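Local atomic coordinates of isoprenyl transferase (Campylobacter jejuni, PDB entry 3UGS), a protein that probably condenses isopentenyl diphosphate with allylic diphosphates to build long polyprenyl chains such as undecaprenyl diphosphate. Residues K179-N183 and F184-Q188. Sequence-based numbering, arbitrary orientation.
With FFT ((2Z,6Z)-3,7,11-trimethyldodeca-2,6,10-trien-1-yl dihydrogen phosphate), chain C.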
loop_
_atom_site.group_PDB
_atom_site.type_symbol
_atom_site.label_atom_id
_atom_site.label_comp_id
_atom_site.label_asym_id
_atom_site.label_seq_id
_atom_site.Cartn_x
_atom_site.Cartn_y
_atom_site.Cartn_z
ATOM N N LYS A 179 3.677 6.519 -10.177
ATOM C CA LYS A 179 3.039 6.809 -8.904
ATOM C C LYS A 179 2.205 5.649 -8.413
ATOM O O LYS A 179 1.000 5.591 -8.656
ATOM C CB LYS A 179 2.133 8.019 -8.991
ATOM C CG LYS A 179 2.780 9.237 -9.591
ATOM C CD LYS A 179 2.852 10.397 -8.606
ATOM C CE LYS A 179 3.580 11.575 -9.224
ATOM N NZ LYS A 179 4.938 11.151 -9.707
ATOM N N ARG A 180 2.857 4.768 -7.663
ATOM C CA ARG A 180 2.266 3.471 -7.290
ATOM C C ARG A 180 3.244 2.598 -6.532
ATOM O O ARG A 180 4.426 2.877 -6.544
ATOM C CB ARG A 180 1.759 2.741 -8.514
ATOM C CG ARG A 180 2.846 2.522 -9.547
ATOM C CD ARG A 180 2.314 1.796 -10.758
ATOM N NE ARG A 180 3.330 1.642 -11.791
ATOM C CZ ARG A 180 3.197 2.033 -13.057
ATOM N NH1 ARG A 180 2.084 2.632 -13.473
ATOM N NH2 ARG A 180 4.176 1.788 -13.912
ATOM N N LEU A 181 2.730 1.584 -5.843
ATOM C CA LEU A 181 3.589 0.710 -4.993
ATOM C C LEU A 181 3.998 -0.576 -5.657
ATOM O O LEU A 181 4.919 -1.244 -5.255
ATOM C CB LEU A 181 2.944 0.389 -3.646
ATOM C CG LEU A 181 2.726 1.635 -2.734
ATOM C CD1 LEU A 181 2.443 1.170 -1.315
ATOM C CD2 LEU A 181 3.915 2.578 -2.740
ATOM N N SER A 182 3.257 -0.892 -6.687
ATOM C CA SER A 182 3.496 -2.079 -7.496
ATOM C C SER A 182 3.843 -3.316 -6.679
ATOM O O SER A 182 4.917 -3.874 -6.794
ATOM C CB SER A 182 4.589 -1.811 -8.510
ATOM O OG SER A 182 4.099 -0.902 -9.456
ATOM N N ASN A 183 2.904 -3.730 -5.850
ATOM C CA ASN A 183 3.010 -4.999 -5.066
ATOM C C ASN A 183 4.254 -5.072 -4.178
ATOM O O ASN A 183 4.811 -6.140 -3.915
ATOM C CB ASN A 183 2.984 -6.215 -5.996
ATOM C CG ASN A 183 2.344 -7.447 -5.357
ATOM O OD1 ASN A 183 1.776 -7.368 -4.275
ATOM N ND2 ASN A 183 2.446 -8.590 -6.024
ATOM N N PHE A 184 4.678 -3.889 -3.746
ATOM C CA PHE A 184 5.884 -3.744 -2.928
ATOM C C PHE A 184 5.558 -3.483 -1.467
ATOM O O PHE A 184 5.126 -2.396 -1.087
ATOM C CB PHE A 184 6.831 -2.662 -3.489
ATOM C CG PHE A 184 8.221 -2.687 -2.891
ATOM C CD1 PHE A 184 8.902 -3.872 -2.690
ATOM C CD2 PHE A 184 8.851 -1.507 -2.543
ATOM C CE1 PHE A 184 10.175 -3.874 -2.136
ATOM C CE2 PHE A 184 10.110 -1.501 -1.983
ATOM C CZ PHE A 184 10.777 -2.690 -1.785
ATOM N N LEU A 185 5.782 -4.511 -0.650
ATOM C CA LEU A 185 5.664 -4.368 0.826
ATOM C C LEU A 185 4.355 -3.693 1.308
ATOM O O LEU A 185 4.304 -2.833 2.202
ATOM C CB LEU A 185 6.811 -3.527 1.339
ATOM C CG LEU A 185 8.224 -4.075 1.052
ATOM C CD1 LEU A 185 9.265 -3.045 1.485
ATOM C CD2 LEU A 185 8.424 -5.446 1.720
ATOM N N LEU A 186 3.269 -4.110 0.710
ATOM C CA LEU A 186 1.951 -3.496 1.030
ATOM C C LEU A 186 1.596 -3.541 2.526
ATOM O O LEU A 186 1.133 -2.576 3.143
ATOM C CB LEU A 186 0.858 -4.122 0.189
ATOM C CG LEU A 186 1.047 -3.872 -1.333
ATOM C CD1 LEU A 186 0.055 -4.706 -2.186
ATOM C CD2 LEU A 186 0.949 -2.380 -1.669
ATOM N N TRP A 187 1.770 -4.703 3.103
ATOM C CA TRP A 187 1.402 -4.892 4.517
ATOM C C TRP A 187 2.197 -3.964 5.432
ATOM O O TRP A 187 1.676 -3.245 6.293
ATOM C CB TRP A 187 1.593 -6.334 4.936
ATOM C CG TRP A 187 1.218 -6.616 6.365
ATOM C CD1 TRP A 187 1.936 -6.338 7.499
ATOM C CD2 TRP A 187 0.003 -7.267 6.827
ATOM N NE1 TRP A 187 1.255 -6.764 8.598
ATOM C CE2 TRP A 187 0.109 -7.347 8.249
ATOM C CE3 TRP A 187 -1.107 -7.818 6.196
ATOM C CZ2 TRP A 187 -0.854 -7.924 9.002
ATOM C CZ3 TRP A 187 -2.081 -8.363 6.949
ATOM C CH2 TRP A 187 -1.959 -8.436 8.338
ATOM N N GLN A 188 3.486 -3.993 5.200
ATOM C CA GLN A 188 4.473 -3.188 5.942
ATOM C C GLN A 188 4.245 -1.658 5.792
ATOM O O GLN A 188 4.566 -0.839 6.664
ATOM C CB GLN A 188 5.873 -3.557 5.529
ATOM C CG GLN A 188 6.292 -4.984 5.862
ATOM C CD GLN A 188 6.011 -5.940 4.686
ATOM O OE1 GLN A 188 5.249 -5.600 3.782
ATOM N NE2 GLN A 188 6.652 -7.127 4.690
HETATM O O3 FFT C . 5.793 0.526 -10.822
HETATM P P FFT C . 6.811 0.147 -11.865
HETATM O O1 FFT C . 7.951 1.114 -11.954
HETATM O O2 FFT C . 6.132 -0.249 -13.164
HETATM O O FFT C . 7.543 -1.219 -11.386
HETATM C C14 FFT C . 8.468 -1.217 -10.278
HETATM C C13 FFT C . 8.853 -2.626 -9.887
HETATM C C11 FFT C . 10.114 -3.045 -9.853
HETATM C C12 FFT C . 10.431 -4.440 -9.470
HETATM C C10 FFT C . 11.266 -2.110 -10.101
HETATM C C9 FFT C . 12.172 -2.599 -11.193
HETATM C C8 FFT C . 13.113 -1.484 -11.611
HETATM C C6 FFT C . 14.442 -1.566 -11.407
HETATM C C7 FFT C . 15.382 -0.468 -11.849
HETATM C C5 FFT C . 15.009 -2.783 -10.731
HETATM C C4 FFT C . 16.396 -2.975 -11.298
HETATM C C3 FFT C . 16.954 -4.343 -10.987
HETATM C C1 FFT C . 18.289 -4.550 -11.100
HETATM C C2 FFT C . 19.212 -3.421 -11.529
HETATM C C FFT C . 18.842 -5.923 -10.782
#
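Leu181 and Leu186 both carry CG beside the backbone N and anti to the carbonyl carbon (chi1 near -64° in both), and these matching torsions turn the two branched ends toward each other across the bend of the chain. Leu181 CD1 meets Leu186 CD2 at 3.9 Å, one methyl against another, while the remaining methyl of Leu186, CD1, rests 3.8 Å from Asn183 OD1. The fork of Leu186 thus serves two neighbours; Leu181 adds apolar bulk that also touches Met172 of strand 171-175. Between them the backbone folds back: Phe184 N gives a weak, bent hydrogen bond to Leu181 O (3.1 Å, 126°), closing a beta turn whose central residues, Ser182 and Asn183, are both left-handed, as in types I' and III'. Asparagine tolerates positive phi well. The flat, apolar ring of Phe184 suits its buried site, stacked on Phe57, with Leu185 CD1 over the rim of one face. The polar end of Asn183 serves as a link, its ND2 bonded to Glu62 and its OD1 to the backbone N of Arg137.

This loop joins strands 171-175 and 193-197 of the parallel sheet in the cis-prenyltransferase fold, and its first half receives the phosphate of the bound farnesyl monophosphate. Arg180, extended from CG to NE, reaches the anion with two parallel N-H donors: ligand O3 lies in the guanidinium plane at its edge, 2.9 Å from NE and nearly straight (172°), and NH2 bonds O2 at 2.9 Å. Ser182 OG, small enough to fit beside it, donates to the same O3 at 2.6 Å. Arg174 and the backbone N of Gly16 also bind the ligand. Arg180 NH1 makes a salt bridge with Glu193 of the second subunit, which probably helps to orient the guanidinium.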